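Metallo-carboxypeptidase (Pseudomonas aeruginosa, PDB 4A38) belongs to the zinc-binding M14 peptidase family, related to cytosolic carboxypeptidases, and probably removes C-terminal residues from peptides or proteins. Local coordinates at residues Pro42-Gln47 with His227-Thr232; Ala177-Gly182 with Asp271-Glu276; Val281-Cys286 with Phe345-Pro350. All coordinates share one frame; numbering follows the deposited sequence.

The three contacts form a row that starts where the N-terminal domain meets the zinc carboxypeptidase domain and ends at the edge of the catalytic sheet. Contact 1 ties the loop after strand 36-39 to the loop after helix 222-226; its centre is about 14 Å from that of contact 2, and Leu230 touches Gly182 between them. Contact 2 lies near the centre of the chain, where the loop after strand 171-177 meets strand 268-275. Strand 343-350, its neighbour in the sheet, carries contact 3, whose centre is about 10 Å further on. Along the chain, contacts 1 and 2 interleave, while contact 3 follows both. All three touch benzylsuccinate, so each supplies residues to one active site.

Contact 1 of 3, residues Pro42-Gln47 with His227-Thr232. With BZS (L-benzylsuccinic acid), chain D.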
ATOM      1  N   PRO A  42       5.691  -8.054 -17.053  1.00 17.17           N
ATOM      2  CA  PRO A  42       4.450  -7.273 -17.144  1.00 16.80           C
ATOM      3  C   PRO A  42       3.365  -7.988 -16.329  1.00 17.37           C
ATOM      4  O   PRO A  42       3.459  -9.196 -16.119  1.00 20.18           O
ATOM      5  CB  PRO A  42       4.128  -7.301 -18.643  1.00 18.67           C
ATOM      6  CG  PRO A  42       5.471  -7.522 -19.291  1.00 17.24           C
ATOM      7  CD  PRO A  42       6.109  -8.534 -18.381  1.00 14.93           C
ATOM      8  N   ASP A  43       2.350  -7.256 -15.871  1.00 15.97           N
ATOM      9  CA  ASP A  43       1.250  -7.839 -15.098  1.00 16.22           C
ATOM     10  C   ASP A  43       0.564  -8.982 -15.860  1.00 17.49           C
ATOM     11  O   ASP A  43       0.582  -9.020 -17.094  1.00 15.21           O
ATOM     12  CB  ASP A  43       0.183  -6.771 -14.792  1.00 15.62           C
ATOM     13  CG  ASP A  43       0.564  -5.859 -13.639  1.00 16.31           C
ATOM     14  OD1 ASP A  43       1.718  -5.914 -13.166  1.00 16.81           O
ATOM     15  OD2 ASP A  43      -0.309  -5.074 -13.203  1.00 16.78           O
ATOM     16  N   LEU A  44      -0.067  -9.887 -15.111  1.00 18.69           N
ATOM     17  CA  LEU A  44      -0.787 -11.035 -15.683  1.00 20.56           C
ATOM     18  C   LEU A  44      -1.600 -10.731 -16.942  1.00 20.62           C
ATOM     19  O   LEU A  44      -1.442 -11.394 -17.974  1.00 20.04           O
ATOM     20  CB  LEU A  44      -1.737 -11.639 -14.636  1.00 21.66           C
ATOM     21  CG  LEU A  44      -1.269 -12.840 -13.817  1.00 24.07           C
ATOM     22  CD1 LEU A  44      -2.391 -13.319 -12.923  1.00 24.31           C
ATOM     23  CD2 LEU A  44      -0.861 -13.955 -14.753  1.00 26.39           C
ATOM     24  N   ALA A  45      -2.482  -9.742 -16.852  1.00 19.80           N
ATOM     25  CA  ALA A  45      -3.329  -9.382 -17.985  1.00 19.92           C
ATOM     26  C   ALA A  45      -3.331  -7.892 -18.323  1.00 19.11           C
ATOM     27  O   ALA A  45      -4.348  -7.345 -18.740  1.00 19.64           O
ATOM     28  CB  ALA A  45      -4.764  -9.873 -17.746  1.00 18.16           C
ATOM     29  N   SER A  46      -2.203  -7.225 -18.118  1.00 19.17           N
ATOM     30  CA  SER A  46      -2.099  -5.812 -18.477  1.00 19.31           C
ATOM     31  C   SER A  46      -0.636  -5.501 -18.746  1.00 19.83           C
ATOM     32  O   SER A  46       0.250  -6.230 -18.309  1.00 16.18           O
ATOM     33  CB  SER A  46      -2.673  -4.892 -17.381  1.00 21.70           C
ATOM     34  OG  SER A  46      -1.797  -4.765 -16.282  1.00 20.63           O
ATOM     35  N   GLN A  47      -0.388  -4.431 -19.489  1.00 20.31           N
ATOM     36  CA  GLN A  47       0.972  -4.059 -19.843  1.00 20.80           C
ATOM     37  C   GLN A  47       1.799  -3.404 -18.737  1.00 20.00           C
ATOM     38  O   GLN A  47       3.004  -3.205 -18.900  1.00 17.38           O
ATOM     39  CB  GLN A  47       0.942  -3.161 -21.086  1.00 24.49           C
ATOM     40  CG  GLN A  47      -0.314  -2.307 -21.220  1.00 32.12           C
ATOM     41  CD  GLN A  47      -0.145  -0.900 -20.683  1.00 34.54           C
ATOM     42  OE1 GLN A  47       0.705  -0.145 -21.157  1.00 38.20           O
ATOM     43  NE2 GLN A  47      -0.963  -0.534 -19.701  1.00 35.14           N
ATOM     44  N   HIS A 227       0.854 -12.816  -7.391  1.00 17.77           N
ATOM     45  CA  HIS A 227       1.517 -12.962  -8.682  1.00 18.73           C
ATOM     46  C   HIS A 227       2.526 -11.878  -9.010  1.00 18.79           C
ATOM     47  O   HIS A 227       2.960 -11.756 -10.157  1.00 18.98           O
ATOM     48  CB  HIS A 227       0.478 -13.069  -9.800  1.00 19.81           C
ATOM     49  CG  HIS A 227      -0.200 -14.400  -9.847  1.00 21.32           C
ATOM     50  ND1 HIS A 227      -1.511 -14.590  -9.467  1.00 22.00           N
ATOM     51  CD2 HIS A 227       0.281 -15.624 -10.173  1.00 19.16           C
ATOM     52  CE1 HIS A 227      -1.810 -15.873  -9.558  1.00 21.44           C
ATOM     53  NE2 HIS A 227      -0.740 -16.522  -9.982  1.00 22.31           N
ATOM     54  N   GLY A 228       2.909 -11.105  -8.000  1.00 16.17           N
ATOM     55  CA  GLY A 228       3.886 -10.055  -8.214  1.00 15.02           C
ATOM     56  C   GLY A 228       3.506  -9.013  -9.245  1.00 14.04           C
ATOM     57  O   GLY A 228       4.362  -8.519  -9.975  1.00 15.47           O
ATOM     58  N   ASN A 229       2.217  -8.692  -9.312  1.00 15.20           N
ATOM     59  CA  ASN A 229       1.700  -7.683 -10.236  1.00 15.91           C
ATOM     60  C   ASN A 229       1.980  -6.296  -9.638  1.00 15.95           C
ATOM     61  O   ASN A 229       2.279  -6.171  -8.447  1.00 15.55           O
ATOM     62  CB  ASN A 229       0.175  -7.832 -10.394  1.00 15.70           C
ATOM     63  CG  ASN A 229      -0.235  -8.616 -11.640  1.00 17.19           C
ATOM     64  OD1 ASN A 229      -1.424  -8.717 -11.943  1.00 16.93           O
ATOM     65  ND2 ASN A 229       0.736  -9.170 -12.360  1.00 14.17           N
ATOM     66  N   LEU A 230       1.882  -5.264 -10.469  1.00 14.95           N
ATOM     67  CA  LEU A 230       2.071  -3.898 -10.002  1.00 15.59           C
ATOM     68  C   LEU A 230       0.739  -3.193  -9.869  1.00 15.40           C
ATOM     69  O   LEU A 230       0.384  -2.706  -8.799  1.00 15.67           O
ATOM     70  CB  LEU A 230       2.913  -3.061 -10.979  1.00 13.19           C
ATOM     71  CG  LEU A 230       2.800  -1.531 -10.766  1.00 14.39           C
ATOM     72  CD1 LEU A 230       3.514  -1.113  -9.483  1.00 13.04           C
ATOM     73  CD2 LEU A 230       3.406  -0.777 -11.947  1.00 12.82           C
ATOM     74  N   ARG A 231      -0.012  -3.184 -10.963  1.00 17.01           N
ATOM     75  CA  ARG A 231      -1.251  -2.422 -11.038  1.00 15.67           C
ATOM     76  C   ARG A 231      -2.625  -3.081 -11.056  1.00 16.78           C
ATOM     77  O   ARG A 231      -3.574  -2.572 -10.447  1.00 16.62           O
ATOM     78  CB  ARG A 231      -1.143  -1.531 -12.278  1.00 18.37           C
ATOM     79  CG  ARG A 231      -2.143  -0.404 -12.373  1.00 18.58           C
ATOM     80  CD  ARG A 231      -1.722   0.747 -11.482  1.00 19.08           C
ATOM     81  NE  ARG A 231      -2.699   1.818 -11.541  1.00 19.74           N
ATOM     82  CZ  ARG A 231      -2.648   2.912 -10.793  1.00 20.37           C
ATOM     83  NH1 ARG A 231      -1.654   3.079  -9.923  1.00 18.92           N
ATOM     84  NH2 ARG A 231      -3.609   3.824 -10.894  1.00 19.46           N
ATOM     85  N   THR A 232      -2.749  -4.203 -11.753  1.00 15.43           N
ATOM     86  CA  THR A 232      -4.059  -4.816 -11.915  1.00 16.91           C
ATOM     87  C   THR A 232      -4.357  -6.113 -11.184  1.00 16.68           C
ATOM     88  O   THR A 232      -3.452  -6.758 -10.657  1.00 15.34           O
ATOM     89  CB  THR A 232      -4.335  -5.021 -13.425  1.00 15.59           C
ATOM     90  OG1 THR A 232      -3.247  -5.737 -14.018  1.00 16.99           O
ATOM     91  CG2 THR A 232      -4.459  -3.676 -14.126  1.00 17.71           C
TER
HETATM   92  C1  BZS D1376      -1.757   5.429  -6.915  1.00 25.62           C
HETATM   93  C2  BZS D1376      -2.382   6.797  -7.200  1.00 28.30           C
HETATM   94  CA  BZS D1376      -3.904   6.659  -7.226  1.00 29.09           C
HETATM   95  C   BZS D1376      -4.341   5.955  -8.513  1.00 28.88           C
HETATM   96  CB  BZS D1376      -4.583   8.025  -7.144  1.00 31.53           C
HETATM   97  O1  BZS D1376      -1.274   5.228  -5.782  1.00 23.57           O
HETATM   98  O2  BZS D1376      -1.805   4.583  -7.831  1.00 29.64           O
HETATM   99  O3  BZS D1376      -3.815   6.329  -9.581  1.00 27.58           O
HETATM  100  O4  BZS D1376      -5.205   5.057  -8.415  1.00 27.86           O
HETATM  101  O   HOH W   1      -3.232  -8.492 -14.534  1.00 17.37           O
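Asp43 pushes its carboxylate into the loop at Leu230-Thr232 and collects three backbone N-H groups. OD1 of Asp43 accepts from Leu230 N at 2.8 Å, on its syn side but 27° out of the carboxylate plane. OD2 takes two donors: Arg231 N reaches its syn lone pair at 2.9 Å, and Thr232 N comes in nearly along the C-O bond at 3.0 Å. With CG beside the backbone N (chi1 -79°), the carboxylate also lies flat against the amide of Asn229, the two planes 17° apart. These bonds fix the rotation of the acid and the path of this loop. Next along, Leu44 lays CD1 over one face of the His227 imidazole, 4.1 Å from the ring centroid. A water at 2.7 Å from Ala45 N and 2.8 Å from Thr232 OG1 accepts from both and bridges the loops. The Arg231 side chain leads away to the ligand, where NH1 donates to benzylsuccinate O2 at 2.6 Å and NH2 to O3 at 2.8 Å, while NE pairs with Asp238. The N-terminal domain thus grips the backbone of a substrate-site arginine, probably the counterpart of the one that polarises the scissile carbonyl in carboxypeptidase A.

Contact 2 of 3, residues Ala177-Gly182 with Asp271-Glu276; sequences AQQHPG and DIHGDE. With ZN (zinc ion), chain C; BZS (L-benzylsuccinic acid), chain D.
This is a metal-site contact at the C-terminal ends of two neighbouring parallel strands, 171-177 and 268-275, in the middle of the catalytic sheet. The strands still pair at Ala177 and Ile272, with Ala177 CB 3.9 Å from Ile272 CB. A weak bond of 3.3 Å runs from Gln178 N to Ile272 O. Beyond it segment 177-182 turns off the sheet, and His180 and His273 converge on the zinc ion. His180 ND1 binds it at 2.1 Å and His273 ND1 at 2.3 Å, with the ring planes turned 68° from each other. Both oxygens of one benzylsuccinate carboxylate, O1 and O2, bind as well, and Glu183 completes the shell. Behind the metal, His273 NE2 donates to Asp271 OD2 at 2.5 Å, in the plane of its ring but from above that of the carboxylate, 70° out of it. Asp271 is positioned in turn by Gln179, whose NE2 reaches OD1 at 3.2 Å and whose OE1 is held by Trp243. Asp238 is hydrogen-bonded to His180 NE2. An HXXE motif (His180, Glu183) joined by a histidine from the next strand, both imidazoles bound through ND1, is the zinc site of M14 carboxypeptidases.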
ATOM      1  N   ALA A 177      -6.838  -1.291   1.866  1.00 12.68           N
ATOM      2  CA  ALA A 177      -5.494  -1.149   1.345  1.00 12.50           C
ATOM      3  C   ALA A 177      -5.029  -2.056   0.228  1.00 11.19           C
ATOM      4  O   ALA A 177      -5.509  -3.173   0.050  1.00 12.57           O
ATOM      5  CB  ALA A 177      -4.500  -1.244   2.505  1.00 10.99           C
ATOM      6  N   GLN A 178      -4.075  -1.525  -0.526  1.00 12.97           N
ATOM      7  CA  GLN A 178      -3.402  -2.209  -1.624  1.00 14.65           C
ATOM      8  C   GLN A 178      -4.251  -2.698  -2.801  1.00 15.87           C
ATOM      9  O   GLN A 178      -4.113  -3.854  -3.236  1.00 15.86           O
ATOM     10  CB  GLN A 178      -2.555  -3.372  -1.051  1.00 14.14           C
ATOM     11  CG  GLN A 178      -1.236  -3.657  -1.797  1.00 14.10           C
ATOM     12  CD  GLN A 178      -0.277  -4.520  -0.981  1.00 15.76           C
ATOM     13  OE1 GLN A 178      -0.233  -4.414   0.236  1.00 16.27           O
ATOM     14  NE2 GLN A 178       0.501  -5.370  -1.652  1.00 13.56           N
ATOM     15  N   GLN A 179      -5.121  -1.830  -3.316  1.00 15.72           N
ATOM     16  CA  GLN A 179      -5.923  -2.178  -4.492  1.00 16.08           C
ATOM     17  C   GLN A 179      -4.906  -2.406  -5.607  1.00 16.72           C
ATOM     18  O   GLN A 179      -5.137  -3.166  -6.546  1.00 14.25           O
ATOM     19  CB  GLN A 179      -6.851  -1.032  -4.904  1.00 17.91           C
ATOM     20  CG  GLN A 179      -8.020  -0.773  -3.969  1.00 17.61           C
ATOM     21  CD  GLN A 179      -8.996   0.221  -4.554  1.00 15.74           C
ATOM     22  OE1 GLN A 179      -9.745  -0.101  -5.484  1.00 14.03           O
ATOM     23  NE2 GLN A 179      -8.990   1.446  -4.020  1.00 14.91           N
ATOM     24  N   HIS A 180      -3.782  -1.707  -5.492  1.00 14.90           N
ATOM     25  CA  HIS A 180      -2.683  -1.830  -6.444  1.00 17.45           C
ATOM     26  C   HIS A 180      -1.679  -2.795  -5.800  1.00 14.65           C
ATOM     27  O   HIS A 180      -0.990  -2.453  -4.828  1.00 13.21           O
ATOM     28  CB  HIS A 180      -2.075  -0.442  -6.713  1.00 16.99           C
ATOM     29  CG  HIS A 180      -2.997   0.461  -7.481  1.00 19.68           C
ATOM     30  ND1 HIS A 180      -2.966   1.835  -7.373  1.00 17.23           N
ATOM     31  CD2 HIS A 180      -3.990   0.177  -8.361  1.00 19.38           C
ATOM     32  CE1 HIS A 180      -3.903   2.356  -8.148  1.00 20.46           C
ATOM     33  NE2 HIS A 180      -4.533   1.373  -8.759  1.00 19.02           N
ATOM     34  N   PRO A 181      -1.587  -4.018  -6.346  1.00 13.73           N
ATOM     35  CA  PRO A 181      -0.696  -5.076  -5.853  1.00 12.76           C
ATOM     36  C   PRO A 181       0.764  -4.733  -5.566  1.00 14.91           C
ATOM     37  O   PRO A 181       1.317  -5.192  -4.574  1.00 14.86           O
ATOM     38  CB  PRO A 181      -0.851  -6.179  -6.907  1.00 13.01           C
ATOM     39  CG  PRO A 181      -1.154  -5.414  -8.156  1.00 15.28           C
ATOM     40  CD  PRO A 181      -2.135  -4.373  -7.671  1.00 14.03           C
ATOM     41  N   GLY A 182       1.394  -3.930  -6.414  1.00 14.07           N
ATOM     42  CA  GLY A 182       2.782  -3.593  -6.175  1.00 14.48           C
ATOM     43  C   GLY A 182       3.060  -2.646  -5.018  1.00 14.13           C
ATOM     44  O   GLY A 182       4.211  -2.495  -4.607  1.00 16.18           O
ATOM     45  N   ASP A 271      -8.052   5.353   1.687  1.00 14.66           N
ATOM     46  CA  ASP A 271      -7.614   4.368   0.697  1.00 15.77           C
ATOM     47  C   ASP A 271      -6.097   4.447   0.732  1.00 17.13           C
ATOM     48  O   ASP A 271      -5.522   5.463   0.360  1.00 16.81           O
ATOM     49  CB  ASP A 271      -8.160   4.748  -0.683  1.00 17.61           C
ATOM     50  CG  ASP A 271      -7.940   3.667  -1.727  1.00 18.51           C
ATOM     51  OD1 ASP A 271      -7.645   2.507  -1.368  1.00 18.68           O
ATOM     52  OD2 ASP A 271      -8.081   3.984  -2.921  1.00 19.63           O
ATOM     53  N   ILE A 272      -5.455   3.386   1.207  1.00 16.86           N
ATOM     54  CA  ILE A 272      -4.007   3.370   1.355  1.00 17.05           C
ATOM     55  C   ILE A 272      -3.237   2.879   0.131  1.00 17.42           C
ATOM     56  O   ILE A 272      -3.415   1.742  -0.321  1.00 16.10           O
ATOM     57  CB  ILE A 272      -3.601   2.538   2.600  1.00 19.63           C
ATOM     58  CG1 ILE A 272      -3.890   3.307   3.903  1.00 23.51           C
ATOM     59  CG2 ILE A 272      -2.104   2.309   2.586  1.00 20.88           C
ATOM     60  CD1 ILE A 272      -5.264   3.875   4.079  1.00 17.98           C
ATOM     61  N   HIS A 273      -2.374   3.751  -0.394  1.00 15.56           N
ATOM     62  CA  HIS A 273      -1.575   3.447  -1.576  1.00 16.90           C
ATOM     63  C   HIS A 273      -0.093   3.756  -1.353  1.00 15.92           C
ATOM     64  O   HIS A 273       0.328   4.134  -0.259  1.00 14.93           O
ATOM     65  CB  HIS A 273      -2.052   4.268  -2.785  1.00 14.64           C
ATOM     66  CG  HIS A 273      -3.455   3.977  -3.222  1.00 16.50           C
ATOM     67  ND1 HIS A 273      -3.742   3.377  -4.431  1.00 15.24           N
ATOM     68  CD2 HIS A 273      -4.650   4.257  -2.652  1.00 16.45           C
ATOM     69  CE1 HIS A 273      -5.053   3.300  -4.583  1.00 16.03           C
ATOM     70  NE2 HIS A 273      -5.625   3.827  -3.518  1.00 17.35           N
ATOM     71  N   GLY A 274       0.676   3.590  -2.425  1.00 14.76           N
ATOM     72  CA  GLY A 274       2.100   3.869  -2.402  1.00 15.21           C
ATOM     73  C   GLY A 274       2.425   4.586  -3.694  1.00 15.18           C
ATOM     74  O   GLY A 274       1.903   4.219  -4.751  1.00 16.25           O
ATOM     75  N   ASP A 275       3.262   5.618  -3.637  1.00 17.82           N
ATOM     76  CA  ASP A 275       3.614   6.351  -4.855  1.00 17.08           C
ATOM     77  C   ASP A 275       5.082   6.149  -5.219  1.00 17.69           C
ATOM     78  O   ASP A 275       5.968   6.374  -4.402  1.00 17.89           O
ATOM     79  CB  ASP A 275       3.339   7.851  -4.692  1.00 17.26           C
ATOM     80  CG  ASP A 275       3.609   8.625  -5.973  1.00 18.68           C
ATOM     81  OD1 ASP A 275       2.774   8.564  -6.900  1.00 19.85           O
ATOM     82  OD2 ASP A 275       4.664   9.272  -6.069  1.00 18.71           O
ATOM     83  N   GLU A 276       5.328   5.748  -6.466  1.00 17.70           N
ATOM     84  CA  GLU A 276       6.676   5.486  -6.972  1.00 19.56           C
ATOM     85  C   GLU A 276       7.588   6.716  -7.062  1.00 19.58           C
ATOM     86  O   GLU A 276       8.764   6.669  -6.686  1.00 19.70           O
ATOM     87  CB  GLU A 276       6.574   4.825  -8.363  1.00 17.70           C
ATOM     88  CG  GLU A 276       5.824   3.470  -8.386  1.00 18.32           C
ATOM     89  CD  GLU A 276       4.302   3.593  -8.456  1.00 20.39           C
ATOM     90  OE1 GLU A 276       3.753   4.693  -8.207  1.00 18.88           O
ATOM     91  OE2 GLU A 276       3.648   2.564  -8.752  1.00 19.57           O
TER
HETATM   92 ZN    ZN C 576      -2.070   2.986  -5.916  1.00 16.66          ZN
HETATM   93  C1  BZS D1376      -1.757   5.429  -6.915  1.00 25.62           C
HETATM   94  C2  BZS D1376      -2.382   6.797  -7.200  1.00 28.30           C
HETATM   95  CA  BZS D1376      -3.904   6.659  -7.226  1.00 29.09           C
HETATM   96  C   BZS D1376      -4.341   5.955  -8.513  1.00 28.88           C
HETATM   97  CB  BZS D1376      -4.583   8.025  -7.144  1.00 31.53           C
HETATM   98  O1  BZS D1376      -1.274   5.228  -5.782  1.00 23.57           O
HETATM   99  O2  BZS D1376      -1.805   4.583  -7.831  1.00 29.64           O
HETATM  100  O3  BZS D1376      -3.815   6.329  -9.581  1.00 27.58           O
HETATM  101  O4  BZS D1376      -5.205   5.057  -8.415  1.00 27.86           O
HETATM  102  O   HOH W   2      -5.609   1.022  -2.053  1.00 16.99           O

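Contact 3 of 3, residues Val281-Cys286 with Phe345-Pro350; sequences VFAAGC and FTIEMP. With BZS (L-benzylsuccinic acid), chain D.
Opposite first torsions bring Phe282 and Glu348 together on one face of the sheet: the Phe282 ring stands between its backbone N and carbonyl carbon (chi1 62°), while CG of Glu348 is anti to its own carbonyl carbon (chi1 -61°). The two side chains therefore run alongside each other, with Glu348 CB over the face of the Phe282 ring, 3.7 Å from the centroid, as a CH-pi contact. A bend at the next bond (chi2 -83°) then turns the carboxylate toward the ligand, and Glu348 OE2 comes to 3.1 Å from benzylsuccinate O1. Tyr319 meets the same phenyl ring edge-to-face.

The strands themselves pair antiparallel. Phe282 and Glu348 exchange bonds, Phe282 N to Glu348 O at 3.1 Å and Glu348 N to Phe282 O at 2.9 Å. Ala284 and Thr346 do likewise, with Ala284 N to Thr346 O at 3.0 Å and Thr346 N to Ala284 O at 3.0 Å. Ala283 and Ile347 face each other between them as a non-hydrogen-bonded pair, their side chains on the other face, where Ala283 CB meets the end of Ile347 and, at 3.6 Å, Phe345 CD1. Past the paired region, Val281 CG2 presses on Pro350 CD at 3.5 Å, a tight fit.

Strand 282-284 is the outermost strand on this side of the seven-stranded sheet, bonded to strand 343-350. The latter lies next to the zinc-binding strand 268-275 and holds Glu348, the predicted proton donor and acceptor, with its carboxylate beside the metal, as in the alpha/beta fold of M14 carboxypeptidases.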
ATOM      1  N   VAL A 281       5.456  11.446   2.264  1.00 16.44           N
ATOM      2  CA  VAL A 281       4.175  10.851   2.610  1.00 16.17           C
ATOM      3  C   VAL A 281       3.187  12.014   2.480  1.00 18.56           C
ATOM      4  O   VAL A 281       3.459  13.129   2.959  1.00 14.69           O
ATOM      5  CB  VAL A 281       4.164  10.332   4.079  1.00 16.28           C
ATOM      6  CG1 VAL A 281       2.739  10.014   4.517  1.00 15.68           C
ATOM      7  CG2 VAL A 281       5.023   9.074   4.188  1.00 14.04           C
ATOM      8  N   PHE A 282       2.058  11.772   1.819  1.00 17.88           N
ATOM      9  CA  PHE A 282       1.055  12.815   1.648  1.00 19.07           C
ATOM     10  C   PHE A 282      -0.343  12.241   1.488  1.00 19.50           C
ATOM     11  O   PHE A 282      -0.522  11.016   1.454  1.00 20.02           O
ATOM     12  CB  PHE A 282       1.396  13.704   0.435  1.00 21.44           C
ATOM     13  CG  PHE A 282       1.423  12.971  -0.885  1.00 21.05           C
ATOM     14  CD1 PHE A 282       2.556  12.270  -1.286  1.00 21.78           C
ATOM     15  CD2 PHE A 282       0.316  13.006  -1.738  1.00 21.93           C
ATOM     16  CE1 PHE A 282       2.592  11.609  -2.531  1.00 23.58           C
ATOM     17  CE2 PHE A 282       0.338  12.351  -2.979  1.00 21.39           C
ATOM     18  CZ  PHE A 282       1.480  11.654  -3.373  1.00 23.11           C
ATOM     19  N   ALA A 283      -1.335  13.120   1.386  1.00 18.01           N
ATOM     20  CA  ALA A 283      -2.708  12.674   1.241  1.00 18.78           C
ATOM     21  C   ALA A 283      -3.463  13.483   0.203  1.00 19.10           C
ATOM     22  O   ALA A 283      -3.424  14.711   0.211  1.00 21.39           O
ATOM     23  CB  ALA A 283      -3.428  12.756   2.583  1.00 19.52           C
ATOM     24  N   ALA A 284      -4.143  12.787  -0.697  1.00 16.06           N
ATOM     25  CA  ALA A 284      -4.929  13.451  -1.723  1.00 17.57           C
ATOM     26  C   ALA A 284      -6.365  13.468  -1.220  1.00 19.26           C
ATOM     27  O   ALA A 284      -6.819  12.494  -0.614  1.00 20.98           O
ATOM     28  CB  ALA A 284      -4.837  12.686  -3.039  1.00 15.25           C
ATOM     29  N   GLY A 285      -7.075  14.567  -1.466  1.00 20.25           N
ATOM     30  CA  GLY A 285      -8.449  14.702  -1.015  1.00 19.02           C
ATOM     31  C   GLY A 285      -9.484  14.584  -2.118  1.00 18.18           C
ATOM     32  O   GLY A 285      -9.205  14.033  -3.178  1.00 20.32           O
ATOM     33  N   CYS A 286     -10.677  15.111  -1.862  1.00 17.25           N
ATOM     34  CA  CYS A 286     -11.783  15.065  -2.818  1.00 18.12           C
ATOM     35  C   CYS A 286     -12.154  16.451  -3.344  1.00 19.05           C
ATOM     36  O   CYS A 286     -13.288  16.651  -3.774  1.00 19.62           O
ATOM     37  CB  CYS A 286     -13.038  14.468  -2.163  1.00 18.55           C
ATOM     38  SG  CYS A 286     -12.985  12.709  -1.658  1.00 22.71           S
ATOM     39  N   PHE A 345      -9.801  10.204   1.974  1.00 14.93           N
ATOM     40  CA  PHE A 345      -8.448  10.484   1.513  1.00 15.23           C
ATOM     41  C   PHE A 345      -7.802   9.255   0.918  1.00 16.60           C
ATOM     42  O   PHE A 345      -8.174   8.122   1.242  1.00 15.47           O
ATOM     43  CB  PHE A 345      -7.540  10.867   2.683  1.00 16.20           C
ATOM     44  CG  PHE A 345      -7.589  12.299   3.063  1.00 15.81           C
ATOM     45  CD1 PHE A 345      -6.990  13.267   2.258  1.00 16.11           C
ATOM     46  CD2 PHE A 345      -8.183  12.685   4.260  1.00 15.29           C
ATOM     47  CE1 PHE A 345      -6.973  14.597   2.647  1.00 17.05           C
ATOM     48  CE2 PHE A 345      -8.175  14.015   4.660  1.00 15.05           C
ATOM     49  CZ  PHE A 345      -7.568  14.972   3.856  1.00 17.17           C
ATOM     50  N   THR A 346      -6.840   9.526  -0.040  1.00 18.13           N
ATOM     51  CA  THR A 346      -6.014   8.457  -0.578  1.00 18.40           C
ATOM     52  C   THR A 346      -4.698   8.769   0.133  1.00 18.62           C
ATOM     53  O   THR A 346      -4.156   9.868  -0.004  1.00 18.82           O
ATOM     54  CB  THR A 346      -5.822   8.536  -2.107  1.00 19.53           C
ATOM     55  OG1 THR A 346      -7.086   8.438  -2.770  1.00 28.07           O
ATOM     56  CG2 THR A 346      -4.955   7.429  -2.563  1.00 17.66           C
ATOM     57  N   ILE A 347      -4.179   7.797   1.006  1.00 17.59           N
ATOM     58  CA  ILE A 347      -2.927   8.009   1.711  1.00 15.68           C
ATOM     59  C   ILE A 347      -1.797   7.470   0.851  1.00 17.49           C
ATOM     60  O   ILE A 347      -1.869   6.355   0.335  1.00 16.52           O
ATOM     61  CB  ILE A 347      -2.941   7.305   3.087  1.00 16.25           C
ATOM     62  CG1 ILE A 347      -4.078   7.865   3.948  1.00 18.34           C
ATOM     63  CG2 ILE A 347      -1.603   7.489   3.791  1.00 12.97           C
ATOM     64  CD1 ILE A 347      -3.962   9.346   4.223  1.00 19.58           C
ATOM     65  N   GLU A 348      -0.752   8.269   0.693  1.00 17.48           N
ATOM     66  CA  GLU A 348       0.372   7.860  -0.127  1.00 16.71           C
ATOM     67  C   GLU A 348       1.687   7.766   0.622  1.00 16.64           C
ATOM     68  O   GLU A 348       2.133   8.727   1.238  1.00 18.94           O
ATOM     69  CB  GLU A 348       0.543   8.831  -1.297  1.00 17.13           C
ATOM     70  CG  GLU A 348      -0.636   8.919  -2.243  1.00 20.02           C
ATOM     71  CD  GLU A 348      -0.628   7.832  -3.273  1.00 21.07           C
ATOM     72  OE1 GLU A 348       0.275   6.967  -3.230  1.00 20.08           O
ATOM     73  OE2 GLU A 348      -1.525   7.847  -4.133  1.00 20.71           O
ATOM     74  N   MET A 349       2.313   6.598   0.549  1.00 16.25           N
ATOM     75  CA  MET A 349       3.609   6.391   1.172  1.00 16.31           C
ATOM     76  C   MET A 349       4.611   6.203   0.021  1.00 16.36           C
ATOM     77  O   MET A 349       4.291   5.597  -1.009  1.00 16.38           O
ATOM     78  CB  MET A 349       3.573   5.176   2.102  1.00 16.92           C
ATOM     79  CG  MET A 349       2.862   5.431   3.423  1.00 14.31           C
ATOM     80  SD  MET A 349       2.599   3.897   4.377  1.00 16.02           S
ATOM     81  CE  MET A 349       1.329   3.123   3.358  1.00 16.92           C
ATOM     82  N   PRO A 350       5.830   6.739   0.173  1.00 14.92           N
ATOM     83  CA  PRO A 350       6.878   6.650  -0.854  1.00 15.56           C
ATOM     84  C   PRO A 350       7.646   5.343  -1.008  1.00 14.63           C
ATOM     85  O   PRO A 350       7.893   4.644  -0.032  1.00 13.51           O
ATOM     86  CB  PRO A 350       7.810   7.778  -0.468  1.00 14.80           C
ATOM     87  CG  PRO A 350       7.783   7.694   1.052  1.00 15.45           C
ATOM     88  CD  PRO A 350       6.282   7.564   1.312  1.00 15.35           C
TER
HETATM   89  C1  BZS D1376      -1.757   5.429  -6.915  1.00 25.62           C
HETATM   90  C2  BZS D1376      -2.382   6.797  -7.200  1.00 28.30           C
HETATM   91  CA  BZS D1376      -3.904   6.659  -7.226  1.00 29.09           C
HETATM   92  C   BZS D1376      -4.341   5.955  -8.513  1.00 28.88           C
HETATM   93  CB  BZS D1376      -4.583   8.025  -7.144  1.00 31.53           C
HETATM   94  O1  BZS D1376      -1.274   5.228  -5.782  1.00 23.57           O
HETATM   95  O2  BZS D1376      -1.805   4.583  -7.831  1.00 29.64           O
HETATM   96  O3  BZS D1376      -3.815   6.329  -9.581  1.00 27.58           O
HETATM   97  O4  BZS D1376      -5.205   5.057  -8.415  1.00 27.86           O